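Long-range contacts in arginase 1, mitochondrial (Arabidopsis thaliana, PDB 6VSU), which hydrolyses L-arginine to L-ornithine and urea in mitochondria with two manganese ions per subunit, and also converts agmatine to putrescine: residues 48-53 against 96-101; 81-86 against 315-320; 231-236 against 274-279. One frame throughout, in Å; residues are numbered along the deposited sequence.

Contact 1 (48-53 against 96-101)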
loop_
_atom_site.group_PDB
_atom_site.type_symbol
_atom_site.label_atom_id
_atom_site.label_comp_id
_atom_site.label_asym_id
_atom_site.label_seq_id
_atom_site.Cartn_x
_atom_site.Cartn_y
_atom_site.Cartn_z
ATOM N N GLY E 48 1.532 28.782 5.136
ATOM C CA GLY E 48 0.851 27.530 5.424
ATOM C C GLY E 48 -0.266 27.784 6.380
ATOM O O GLY E 48 -0.098 28.635 7.337
ATOM N N VAL E 49 -1.407 27.161 6.115
ATOM C CA VAL E 49 -2.537 27.223 7.075
ATOM C C VAL E 49 -3.014 25.805 7.345
ATOM O O VAL E 49 -3.818 25.267 6.566
ATOM C CB VAL E 49 -3.638 28.127 6.512
ATOM C CG1 VAL E 49 -4.707 28.317 7.584
ATOM C CG2 VAL E 49 -3.061 29.467 6.074
ATOM N N PRO E 50 -2.377 25.099 8.299
ATOM C CA PRO E 50 -2.660 23.684 8.554
ATOM C C PRO E 50 -3.958 23.501 9.333
ATOM O O PRO E 50 -3.945 23.361 10.552
ATOM C CB PRO E 50 -1.468 23.210 9.414
ATOM C CG PRO E 50 -1.075 24.493 10.164
ATOM C CD PRO E 50 -1.241 25.577 9.109
ATOM N N LEU E 51 -5.050 23.672 8.619
ATOM C CA LEU E 51 -6.420 23.686 9.171
ATOM C C LEU E 51 -7.211 22.626 8.433
ATOM O O LEU E 51 -7.305 22.681 7.212
ATOM C CB LEU E 51 -6.998 25.094 8.982
ATOM C CG LEU E 51 -8.302 25.348 9.693
ATOM C CD1 LEU E 51 -8.446 26.819 9.997
ATOM C CD2 LEU E 51 -9.481 24.838 8.880
ATOM N N GLY E 52 -7.853 21.716 9.134
ATOM C CA GLY E 52 -8.751 20.733 8.476
ATOM C C GLY E 52 -10.075 20.522 9.195
ATOM O O GLY E 52 -10.799 19.628 8.758
ATOM N N HIS E 53 -10.381 21.243 10.269
ATOM C CA HIS E 53 -11.554 20.900 11.115
ATOM C C HIS E 53 -12.874 21.433 10.511
ATOM O O HIS E 53 -13.944 21.177 11.080
ATOM C CB HIS E 53 -11.357 21.337 12.557
ATOM C CG HIS E 53 -11.343 22.816 12.741
ATOM N ND1 HIS E 53 -10.227 23.582 12.447
ATOM C CD2 HIS E 53 -12.306 23.670 13.190
ATOM C CE1 HIS E 53 -10.503 24.859 12.723
ATOM N NE2 HIS E 53 -11.786 24.931 13.180
ATOM N N VAL E 96 7.211 32.022 4.464
ATOM C CA VAL E 96 7.092 32.564 5.849
ATOM C C VAL E 96 6.541 31.494 6.790
ATOM O O VAL E 96 6.257 31.819 7.899
ATOM C CB VAL E 96 6.255 33.854 5.913
ATOM C CG1 VAL E 96 6.706 34.881 4.890
ATOM C CG2 VAL E 96 4.805 33.554 5.693
ATOM N N GLY E 97 6.454 30.241 6.383
ATOM C CA GLY E 97 6.062 29.148 7.282
ATOM C C GLY E 97 4.561 29.055 7.511
ATOM O O GLY E 97 3.756 29.570 6.720
ATOM N N ASP E 98 4.211 28.404 8.598
ATOM C CA ASP E 98 2.807 28.043 8.917
ATOM C C ASP E 98 2.257 28.939 10.033
ATOM O O ASP E 98 2.971 29.263 10.995
ATOM C CB ASP E 98 2.743 26.584 9.383
ATOM C CG ASP E 98 2.956 25.625 8.228
ATOM O OD1 ASP E 98 2.938 26.121 7.045
ATOM O OD2 ASP E 98 3.186 24.403 8.515
ATOM N N VAL E 99 1.000 29.261 9.913
ATOM C CA VAL E 99 0.163 29.794 11.015
ATOM C C VAL E 99 0.036 28.653 12.007
ATOM O O VAL E 99 -0.241 27.525 11.628
ATOM C CB VAL E 99 -1.199 30.260 10.474
ATOM C CG1 VAL E 99 -2.122 30.754 11.545
ATOM C CG2 VAL E 99 -1.036 31.298 9.398
ATOM N N PRO E 100 0.308 28.893 13.290
ATOM C CA PRO E 100 0.158 27.841 14.296
ATOM C C PRO E 100 -1.305 27.595 14.708
ATOM O O PRO E 100 -1.699 27.862 15.804
ATOM C CB PRO E 100 1.033 28.357 15.441
ATOM C CG PRO E 100 1.014 29.877 15.284
ATOM C CD PRO E 100 0.868 30.145 13.806
ATOM N N VAL E 101 -2.059 27.046 13.778
ATOM C CA VAL E 101 -3.539 26.843 13.866
ATOM C C VAL E 101 -3.868 25.938 15.035
ATOM O O VAL E 101 -4.819 26.257 15.786
ATOM C CB VAL E 101 -4.110 26.229 12.571
ATOM C CG1 VAL E 101 -5.554 25.801 12.738
ATOM C CG2 VAL E 101 -3.961 27.203 11.423
#
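G48 and D98 pair as the closing residues of two parallel strands, 43-48 and 93-98, at one side of the eight-stranded parallel sheet of the arginase fold; 93-98 is the outermost strand there within the chain. The bridge brings their CA atoms to 4.0 Å and is held by two nearly straight backbone hydrogen bonds. In one, G48 N gives to G97 O at 2.8 Å (177°). In the other, V99 N gives to G48 O at 2.9 Å (170°). D98 OD1 comes within 3.0 Å of G48 CA. That oxygen also has a salt bridge to R69, while D98 N is hydrogen-bonded to E103 of a neighbouring subunit, placing this edge near a subunit interface. Over 48-51 and 97-101 the two backbones point 16° apart. Beyond the bridge they separate, the CA atoms of V49 and V99 lying 5.4 Å apart. P50 and P100 each centre an inverse gamma turn, and P100 is also the N-cap of the helix that begins at V101. V101 gathers most of the apolar pairs: V49 and L51 each meet it at about a right angle, L51 CB standing 4.1 Å from V101 CG1, the methyl anti to the valine's backbone N, whereas the P50 and V101 side chains pass each other in opposite directions. Helix 111-126 backs V49 and L51 through I118. The P50 ring also leans on the backbone of the other segment, with CD 3.3 Å from V99 O. P50 O accepts a hydrogen bond from Q102 NE2 and lies 3.5 Å from V101 CB.

Contact 2 (81-86 against 315-320)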
loop_
_atom_site.group_PDB
_atom_site.type_symbol
_atom_site.label_atom_id
_atom_site.label_comp_id
_atom_site.label_asym_id
_atom_site.label_seq_id
_atom_site.Cartn_x
_atom_site.Cartn_y
_atom_site.Cartn_z
ATOM N N THR E 81 11.064 26.060 -12.776
ATOM C CA THR E 81 9.652 25.877 -13.207
ATOM C C THR E 81 9.617 25.579 -14.712
ATOM O O THR E 81 10.626 25.742 -15.352
ATOM C CB THR E 81 8.807 27.095 -12.842
ATOM O OG1 THR E 81 9.139 28.196 -13.692
ATOM C CG2 THR E 81 9.017 27.505 -11.409
ATOM N N GLU E 82 8.495 25.106 -15.248
ATOM C CA GLU E 82 8.367 24.713 -16.688
ATOM C C GLU E 82 8.765 25.857 -17.631
ATOM O O GLU E 82 9.354 25.598 -18.670
ATOM C CB GLU E 82 6.938 24.279 -16.972
ATOM C CG GLU E 82 6.558 22.937 -16.360
ATOM C CD GLU E 82 5.422 22.205 -17.051
ATOM O OE1 GLU E 82 4.874 22.778 -18.030
ATOM O OE2 GLU E 82 5.150 21.031 -16.665
ATOM N N GLU E 83 8.412 27.088 -17.243
ATOM C CA GLU E 83 8.702 28.323 -18.021
ATOM C C GLU E 83 10.147 28.798 -17.817
ATOM O O GLU E 83 10.561 29.662 -18.581
ATOM C CB GLU E 83 7.672 29.417 -17.750
ATOM C CG GLU E 83 6.324 29.146 -18.385
ATOM C CD GLU E 83 5.179 29.933 -17.771
ATOM O OE1 GLU E 83 5.235 30.197 -16.553
ATOM O OE2 GLU E 83 4.246 30.288 -18.514
ATOM N N GLY E 84 10.848 28.336 -16.778
ATOM C CA GLY E 84 12.273 28.681 -16.666
ATOM C C GLY E 84 12.599 29.557 -15.464
ATOM O O GLY E 84 13.775 29.912 -15.330
ATOM N N LYS E 85 11.675 29.779 -14.532
ATOM C CA LYS E 85 11.987 30.561 -13.304
ATOM C C LYS E 85 12.758 29.692 -12.315
ATOM O O LYS E 85 12.539 28.488 -12.273
ATOM C CB LYS E 85 10.728 31.179 -12.727
ATOM C CG LYS E 85 10.207 32.219 -13.696
ATOM C CD LYS E 85 9.480 33.312 -13.082
ATOM C CE LYS E 85 9.285 34.494 -14.013
ATOM N NZ LYS E 85 8.121 35.260 -13.505
ATOM N N GLU E 86 13.653 30.337 -11.586
ATOM C CA GLU E 86 14.568 29.706 -10.624
ATOM C C GLU E 86 13.989 29.907 -9.219
ATOM O O GLU E 86 13.999 31.047 -8.715
ATOM C CB GLU E 86 15.958 30.309 -10.820
ATOM C CG GLU E 86 17.013 29.755 -9.861
ATOM C CD GLU E 86 17.100 28.234 -9.833
ATOM O OE1 GLU E 86 17.570 27.644 -10.888
ATOM O OE2 GLU E 86 16.556 27.638 -8.841
ATOM N N LEU E 315 2.350 28.291 -9.936
ATOM C CA LEU E 315 1.676 29.520 -9.478
ATOM C C LEU E 315 2.742 30.543 -9.104
ATOM O O LEU E 315 2.560 31.783 -9.315
ATOM C CB LEU E 315 0.773 29.205 -8.292
ATOM C CG LEU E 315 -0.575 28.588 -8.640
ATOM C CD1 LEU E 315 -1.291 28.109 -7.365
ATOM C CD2 LEU E 315 -1.497 29.553 -9.409
ATOM N N ALA E 316 3.788 30.089 -8.425
ATOM C CA ALA E 316 4.843 30.994 -7.971
ATOM C C ALA E 316 5.421 31.667 -9.223
ATOM O O ALA E 316 5.707 32.837 -9.156
ATOM C CB ALA E 316 5.906 30.246 -7.196
ATOM N N ALA E 317 5.642 30.906 -10.301
ATOM C CA ALA E 317 6.287 31.441 -11.523
ATOM C C ALA E 317 5.386 32.512 -12.132
ATOM O O ALA E 317 5.903 33.435 -12.747
ATOM C CB ALA E 317 6.566 30.329 -12.508
ATOM N N LYS E 318 4.080 32.402 -11.896
ATOM C CA LYS E 318 3.087 33.339 -12.436
ATOM C C LYS E 318 2.920 34.572 -11.539
ATOM O O LYS E 318 2.643 35.688 -12.054
ATOM C CB LYS E 318 1.774 32.581 -12.563
ATOM C CG LYS E 318 0.703 33.341 -13.287
ATOM C CD LYS E 318 -0.378 32.443 -13.824
ATOM C CE LYS E 318 -1.237 33.174 -14.838
ATOM N NZ LYS E 318 -0.596 33.104 -16.153
ATOM N N ILE E 319 2.933 34.376 -10.230
ATOM C CA ILE E 319 2.765 35.506 -9.279
ATOM C C ILE E 319 4.046 36.372 -9.332
ATOM O O ILE E 319 3.928 37.594 -9.388
ATOM C CB ILE E 319 2.381 34.962 -7.886
ATOM C CG1 ILE E 319 0.998 34.296 -7.943
ATOM C CG2 ILE E 319 2.482 36.036 -6.788
ATOM C CD1 ILE E 319 0.660 33.521 -6.687
ATOM N N SER E 320 5.228 35.773 -9.397
ATOM C CA SER E 320 6.495 36.524 -9.250
ATOM C C SER E 320 6.822 37.195 -10.572
ATOM O O SER E 320 6.586 36.575 -11.598
ATOM C CB SER E 320 7.615 35.652 -8.809
ATOM O OG SER E 320 7.308 35.040 -7.575
HETATM O O HOH W 1 6.543 32.371 -15.605
#
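T81 and A317 form the close-packed part of the contact: the methyl CB of A317 fits against the branch point of T81, 3.5 Å from OG1 and 3.9 Å from CG2. With chi1 at 72°, OG1 sits between the backbone N and the carbonyl carbon of its own residue, where it accepts a hydrogen bond from K85 N and also touches A317 CB. This bond joins T81 to the residue just after the type I beta turn T81-G84. In the arginase fold this turn belongs to the loop between helix 64-72 and strand 93-98, and it lies against the last turn of the C-terminal helix 303-319. K85, partly exposed, reaches to the end of that helix with its chain extended beyond CG; NZ donates to A317 O at 3.0 Å, in the carbonyl plane, and S320 O lies 2.8 Å from NZ. A positive charge here would suit the carbonyl-rich C-terminal end of a helix. On the looser side E83 is exposed, its OE1 4.3 Å from A317 CB, and the connection runs through water 1, which donates to E83 OE1 at 2.7 Å and to A317 O at 3.1 Å. E83 also packs on R223 of a neighbouring subunit.

Contact 3 (231-236 against 274-279)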
loop_
_atom_site.group_PDB
_atom_site.type_symbol
_atom_site.label_atom_id
_atom_site.label_comp_id
_atom_site.label_asym_id
_atom_site.label_seq_id
_atom_site.Cartn_x
_atom_site.Cartn_y
_atom_site.Cartn_z
ATOM N N MET E 231 -11.990 28.173 -24.626
ATOM C CA MET E 231 -12.276 29.378 -23.823
ATOM C C MET E 231 -11.476 29.325 -22.511
ATOM O O MET E 231 -10.807 30.325 -22.126
ATOM C CB MET E 231 -13.781 29.397 -23.585
ATOM C CG MET E 231 -14.296 30.556 -22.797
ATOM S SD MET E 231 -14.424 30.275 -20.989
ATOM C CE MET E 231 -14.790 32.001 -20.623
ATOM N N LEU E 232 -11.501 28.181 -21.820
ATOM C CA LEU E 232 -10.837 27.996 -20.508
ATOM C C LEU E 232 -9.309 28.043 -20.648
ATOM O O LEU E 232 -8.659 28.426 -19.661
ATOM C CB LEU E 232 -11.293 26.669 -19.915
ATOM C CG LEU E 232 -12.772 26.608 -19.527
ATOM C CD1 LEU E 232 -13.131 25.210 -19.063
ATOM C CD2 LEU E 232 -13.129 27.645 -18.467
ATOM N N GLU E 233 -8.765 27.668 -21.801
ATOM C CA GLU E 233 -7.294 27.720 -22.088
ATOM C C GLU E 233 -6.904 29.054 -22.707
ATOM O O GLU E 233 -5.815 29.140 -23.203
ATOM C CB GLU E 233 -6.846 26.588 -23.015
ATOM C CG GLU E 233 -6.891 25.233 -22.268
ATOM C CD GLU E 233 -6.435 24.016 -23.048
ATOM O OE1 GLU E 233 -6.118 24.158 -24.268
ATOM O OE2 GLU E 233 -6.381 22.950 -22.424
ATOM N N ASN E 234 -7.764 30.046 -22.634
ATOM C CA ASN E 234 -7.467 31.419 -23.096
ATOM C C ASN E 234 -8.184 32.440 -22.220
ATOM O O ASN E 234 -8.703 33.403 -22.759
ATOM C CB ASN E 234 -7.891 31.544 -24.548
ATOM C CG ASN E 234 -6.708 31.862 -25.423
ATOM O OD1 ASN E 234 -6.293 33.052 -25.474
ATOM N ND2 ASN E 234 -6.162 30.816 -26.059
ATOM N N LEU E 235 -8.215 32.223 -20.904
ATOM C CA LEU E 235 -8.877 33.162 -19.946
ATOM C C LEU E 235 -8.124 34.498 -19.861
ATOM O O LEU E 235 -6.887 34.501 -19.923
ATOM C CB LEU E 235 -8.995 32.504 -18.578
ATOM C CG LEU E 235 -10.011 31.374 -18.561
ATOM C CD1 LEU E 235 -9.973 30.611 -17.269
ATOM C CD2 LEU E 235 -11.411 31.914 -18.812
ATOM N N LYS E 236 -8.876 35.579 -19.688
ATOM C CA LYS E 236 -8.399 36.930 -19.343
ATOM C C LYS E 236 -9.226 37.403 -18.149
ATOM O O LYS E 236 -10.453 37.503 -18.327
ATOM C CB LYS E 236 -8.530 37.878 -20.522
ATOM C CG LYS E 236 -7.776 37.400 -21.756
ATOM C CD LYS E 236 -8.112 38.083 -23.110
ATOM C CE LYS E 236 -8.203 37.117 -24.300
ATOM N NZ LYS E 236 -9.268 36.061 -24.166
ATOM N N VAL E 274 -4.807 21.490 -16.275
ATOM C CA VAL E 274 -4.703 22.618 -15.303
ATOM C C VAL E 274 -3.569 23.582 -15.710
ATOM O O VAL E 274 -3.749 24.821 -15.644
ATOM C CB VAL E 274 -4.543 22.087 -13.873
ATOM C CG1 VAL E 274 -4.194 23.178 -12.871
ATOM C CG2 VAL E 274 -5.808 21.366 -13.453
ATOM N N LEU E 275 -2.415 23.062 -16.124
ATOM C CA LEU E 275 -1.281 23.942 -16.515
ATOM C C LEU E 275 -1.623 24.616 -17.834
ATOM O O LEU E 275 -1.202 25.754 -17.981
ATOM C CB LEU E 275 0.037 23.167 -16.600
ATOM C CG LEU E 275 0.571 22.630 -15.269
ATOM C CD1 LEU E 275 2.005 22.176 -15.485
ATOM C CD2 LEU E 275 0.533 23.613 -14.111
ATOM N N ASN E 276 -2.428 23.995 -18.701
ATOM C CA ASN E 276 -2.845 24.710 -19.921
ATOM C C ASN E 276 -3.646 25.955 -19.523
ATOM O O ASN E 276 -3.416 27.021 -20.123
ATOM C CB ASN E 276 -3.575 23.849 -20.931
ATOM C CG ASN E 276 -2.687 22.841 -21.646
ATOM O OD1 ASN E 276 -1.455 22.854 -21.533
ATOM N ND2 ASN E 276 -3.334 21.930 -22.365
ATOM N N ILE E 277 -4.535 25.843 -18.545
ATOM C CA ILE E 277 -5.349 26.989 -18.056
ATOM C C ILE E 277 -4.456 28.041 -17.361
ATOM O O ILE E 277 -4.513 29.260 -17.740
ATOM C CB ILE E 277 -6.446 26.450 -17.141
ATOM C CG1 ILE E 277 -7.378 25.500 -17.906
ATOM C CG2 ILE E 277 -7.193 27.591 -16.488
ATOM C CD1 ILE E 277 -8.350 24.803 -17.034
ATOM N N LEU E 278 -3.622 27.636 -16.400
ATOM C CA LEU E 278 -2.757 28.586 -15.657
ATOM C C LEU E 278 -1.770 29.286 -16.570
ATOM O O LEU E 278 -1.633 30.515 -16.489
ATOM C CB LEU E 278 -2.001 27.894 -14.537
ATOM C CG LEU E 278 -2.873 27.201 -13.498
ATOM C CD1 LEU E 278 -1.985 26.530 -12.423
ATOM C CD2 LEU E 278 -3.825 28.196 -12.866
ATOM N N HIS E 279 -1.058 28.551 -17.385
ATOM C CA HIS E 279 -0.002 29.133 -18.239
ATOM C C HIS E 279 -0.636 30.170 -19.163
ATOM O O HIS E 279 0.024 31.148 -19.479
ATOM C CB HIS E 279 0.749 28.057 -19.050
ATOM C CG HIS E 279 1.711 27.242 -18.232
ATOM N ND1 HIS E 279 2.276 26.071 -18.678
ATOM C CD2 HIS E 279 2.183 27.424 -16.989
ATOM C CE1 HIS E 279 3.080 25.601 -17.764
ATOM N NE2 HIS E 279 3.026 26.408 -16.716
HETATM O O HOH W 2 -6.461 30.181 -19.660
#
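E233 and N276 meet where two helices of the alpha/beta arginase fold come together: helix 225-232 has just ended, E233 being the first residue to leave helical angles, and 274-279 is part of helix 271-280. The backbones come closest at E233 and I277, whose CA atoms are 4.5 Å apart. Both polar side chains have CG anti to the carbonyl carbon (chi1 -71° in each), and they lie side by side pointing the same way. The E233 chain is extended beyond CG, which carries its carboxylate across to the amide. N276 ND2 donates to E233 OE2 at 3.2 Å with an N-H...O angle of 155°. The acceptor lies close to the plane of the amide, but the donor stands above the plane of the carboxylate, and the two flat groups are turned almost perpendicular to each other. The same OE2 has a stronger partner in R229 of the preceding helix 225-232, so the amide is a second hold on an oxygen already in a salt bridge; the arginine's charge would be expected to stabilise the carboxylate. S226 of a neighbouring subunit packs on both E233 and N276.

I277 supplies the apolar side. Its CG1, anti to the carbonyl carbon, and its CG2, anti to the backbone N, both touch L232 O, each 3.6 Å from it. CG2 also faces L235 CD1 at 4.2 Å, the leucine and isoleucine running alongside one another. L232 and L235 lean in turn on strand 193-201, through V199 and L197. The backbones are joined by water 2, which donates to L232 O at 2.8 Å and to I277 O at 2.9 Å, and accepts from L235 N at 3.0 Å.

Overall arrangement
Contact 1 is the most interior, its centre about 12 Å from the chain's centre, against 17 and 18 Å for contacts 2 and 3, and on the side opposite contact 3. None of its touching residues is exposed, whereas contact 2, though largely buried, has an exposed side at E83. Contact 1 alone joins sheet strands; contact 2 sets a loop against the end of helix 303-319, and contact 3 sets the end of helix 225-232 against the middle of helix 271-280. Backbone bonds hold contact 1, while contacts 2 and 3 each combine a side-chain hydrogen bond with a bridging water. K318 NZ of contact 2 bonds to L278 O of contact 3, and both meet one neighbouring subunit.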